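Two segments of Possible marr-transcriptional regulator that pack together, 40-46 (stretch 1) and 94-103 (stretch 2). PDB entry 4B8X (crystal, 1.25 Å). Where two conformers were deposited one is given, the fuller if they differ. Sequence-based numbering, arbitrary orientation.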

# COMPACT_ATOMS: atom_id res chain seq x y z
N ALA A 40 -13.16 7.82 0.03
CA ALA A 40 -13.81 8.79 -0.85
C ALA A 40 -15.10 9.34 -0.22
O ALA A 40 -15.39 10.56 -0.30
CB ALA A 40 -14.10 8.16 -2.21
N LEU A 41 -15.90 8.47 0.40
CA LEU A 41 -17.11 8.92 1.08
C LEU A 41 -16.76 9.87 2.22
O LEU A 41 -17.41 10.91 2.40
CB LEU A 41 -17.91 7.76 1.65
CG LEU A 41 -18.57 6.84 0.63
CD1 LEU A 41 -19.19 5.63 1.30
CD2 LEU A 41 -19.64 7.60 -0.16
N VAL A 42 -15.74 9.55 3.03
CA VAL A 42 -15.38 10.42 4.14
C VAL A 42 -14.99 11.80 3.57
O VAL A 42 -15.39 12.83 4.12
CB VAL A 42 -14.22 9.84 4.97
CG1 VAL A 42 -13.75 10.87 5.98
CG2 VAL A 42 -14.66 8.57 5.67
N LEU A 43 -14.20 11.85 2.49
CA LEU A 43 -13.80 13.10 1.90
C LEU A 43 -15.03 13.95 1.58
O LEU A 43 -15.08 15.15 1.83
CB LEU A 43 -12.97 12.83 0.66
CG LEU A 43 -12.51 14.04 -0.16
CD1 LEU A 43 -11.65 15.02 0.62
CD2 LEU A 43 -11.77 13.58 -1.41
N LEU A 44 -16.02 13.32 0.94
CA LEU A 44 -17.24 14.06 0.58
C LEU A 44 -17.96 14.63 1.82
O LEU A 44 -18.53 15.71 1.76
CB LEU A 44 -18.15 13.19 -0.28
CG LEU A 44 -17.60 12.84 -1.66
CD1 LEU A 44 -18.55 11.87 -2.34
CD2 LEU A 44 -17.38 14.11 -2.50
N THR A 45 -17.96 13.91 2.94
CA THR A 45 -18.61 14.39 4.15
C THR A 45 -17.90 15.57 4.80
O THR A 45 -18.48 16.16 5.70
CB THR A 45 -18.85 13.29 5.20
OG1 THR A 45 -17.61 12.84 5.74
CG2 THR A 45 -19.65 12.12 4.66
N PHE A 46 -16.70 15.93 4.32
CA PHE A 46 -16.00 17.14 4.78
C PHE A 46 -15.96 18.23 3.71
O PHE A 46 -15.28 19.24 3.88
CB PHE A 46 -14.59 16.78 5.28
CG PHE A 46 -14.58 16.14 6.62
CD1 PHE A 46 -14.75 16.89 7.77
CD2 PHE A 46 -14.44 14.77 6.74
CE1 PHE A 46 -14.75 16.28 9.01
CE2 PHE A 46 -14.48 14.16 7.99
CZ PHE A 46 -14.60 14.91 9.11
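Stretch 2 (94-103) LATITDKGRE

Most of stretch 1 is helix, which begins earlier in the chain. Backbone bonds from Leu-44 N to Ala-40 O and from Thr-45 N to Leu-41 O, both 3.1 Å, hold its turns. Stretch 2 enters as a strand, Leu-94 to Ile-97, with extended phi/psi values. It turns at Thr-98 into a helix that starts at Asp-99 and runs on past Glu-103. Thr-98 caps this helix: its OG1 accepts from Gly-101 N at 3.0 Å. The strand crosses the stretch 1 helix almost at a right angle, at -86°, with the axes 8.3 Å apart at closest approach. Leu-44 lies over Ile-97, CA to CA 6.3 Å, and Thr-45 lies nearest Arg-102, CA to CA 7.3 Å.

Ile-97 is the centre of the contact. Ile-97 CB is 4.0 Å from Leu-44 CB. The extended Ile-97 side chain, t at both chi angles, carries CD1 to 3.8 Å from Leu-41 CD2 and 3.6 Å from Thr-45 CG2. Leu-44 also covers the strand backbone: its CD2 is 3.6 Å from Ala-95 O, and its CD1 is 3.9 Å from Ile-97 N. Strand alternation points Ala-95 and Ile-97 toward the helix and Thr-96 away. Gly-101 has no side chain; an ideal CB there would clash with Ile-97 CG1 at 2.7 Å.

No direct hydrogen bond joins the stretches. Arg-102 starts away from stretch 1, but its end comes nearer, with NH1 4.1 Å from Thr-45 CG2. Two waters complete the link. Water 1 donates to Leu-44 O at 3.2 Å and accepts from Arg-102 NH2 at 2.9 Å. Water 2 donates to Thr-45 O at 2.7 Å and accepts from Arg-102 NH1 at 3.0 Å. The arginine thus reaches carbonyls near the end of stretch 1 through water.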

# COMPACT_ATOMS: atom_id res chain seq x y z
N LEU A 94 -19.10 16.35 -11.16
CA LEU A 94 -19.22 16.42 -9.70
C LEU A 94 -19.78 15.11 -9.13
O LEU A 94 -20.73 14.54 -9.67
CB LEU A 94 -20.20 17.54 -9.34
CG LEU A 94 -19.82 18.97 -9.68
CD1 LEU A 94 -20.98 19.88 -9.29
CD2 LEU A 94 -18.54 19.38 -8.97
N ALA A 95 -19.17 14.65 -8.05
CA ALA A 95 -19.67 13.54 -7.26
C ALA A 95 -20.25 14.06 -5.95
O ALA A 95 -19.61 14.85 -5.29
CB ALA A 95 -18.56 12.53 -6.99
N THR A 96 -21.47 13.64 -5.60
CA THR A 96 -22.17 14.12 -4.40
C THR A 96 -22.60 12.91 -3.58
O THR A 96 -23.23 12.00 -4.10
CB THR A 96 -23.41 14.94 -4.79
OG1 THR A 96 -23.05 15.96 -5.73
CG2 THR A 96 -24.05 15.55 -3.54
N ILE A 97 -22.29 12.91 -2.28
CA ILE A 97 -22.73 11.82 -1.41
C ILE A 97 -24.23 11.91 -1.17
O ILE A 97 -24.77 13.00 -0.97
CB ILE A 97 -21.93 11.82 -0.08
CG1 ILE A 97 -22.15 10.53 0.71
CG2 ILE A 97 -22.24 13.07 0.74
CD1 ILE A 97 -21.20 10.39 1.88
N THR A 98 -24.89 10.76 -1.22
CA THR A 98 -26.32 10.67 -1.00
C THR A 98 -26.59 10.48 0.51
O THR A 98 -25.69 10.20 1.29
CB THR A 98 -26.92 9.49 -1.75
OG1 THR A 98 -26.43 8.26 -1.18
CG2 THR A 98 -26.61 9.56 -3.27
N ASP A 99 -27.84 10.63 0.90
CA ASP A 99 -28.21 10.32 2.29
C ASP A 99 -27.88 8.87 2.69
O ASP A 99 -27.39 8.63 3.79
CB ASP A 99 -29.70 10.62 2.55
CG ASP A 99 -30.02 12.10 2.59
OD1 ASP A 99 -29.10 12.95 2.60
OD2 ASP A 99 -31.22 12.42 2.61
N LYS A 100 -28.09 7.92 1.78
CA LYS A 100 -27.70 6.53 2.04
C LYS A 100 -26.17 6.45 2.22
O LYS A 100 -25.68 5.77 3.12
CB LYS A 100 -28.18 5.62 0.91
CG LYS A 100 -27.84 4.16 1.16
CD LYS A 100 -28.29 3.29 -0.01
CE LYS A 100 -28.04 1.81 0.22
NZ LYS A 100 -28.19 0.97 -1.02
N GLY A 101 -25.42 7.17 1.38
CA GLY A 101 -23.97 7.26 1.53
C GLY A 101 -23.55 7.76 2.90
O GLY A 101 -22.61 7.23 3.52
N ARG A 102 -24.22 8.80 3.38
CA ARG A 102 -23.93 9.36 4.70
C ARG A 102 -24.21 8.34 5.80
O ARG A 102 -23.43 8.22 6.74
CB ARG A 102 -24.75 10.64 4.90
CG ARG A 102 -24.30 11.77 3.99
CD ARG A 102 -25.07 13.06 4.27
NE ARG A 102 -24.75 14.13 3.33
CZ ARG A 102 -23.67 14.91 3.40
NH1 ARG A 102 -22.75 14.75 4.35
NH2 ARG A 102 -23.48 15.88 2.50
N GLU A 103 -25.31 7.60 5.69
CA GLU A 103 -25.64 6.58 6.67
C GLU A 103 -24.57 5.48 6.70
O GLU A 103 -24.15 5.03 7.78
CB GLU A 103 -27.01 5.95 6.38
CG GLU A 103 -28.19 6.91 6.54
CD GLU A 103 -29.48 6.39 5.95
OE1 GLU A 103 -29.48 5.27 5.39
OE2 GLU A 103 -30.51 7.10 6.06
O HOH W 1 -20.96 16.83 3.47
O HOH W 2 -20.97 17.07 5.20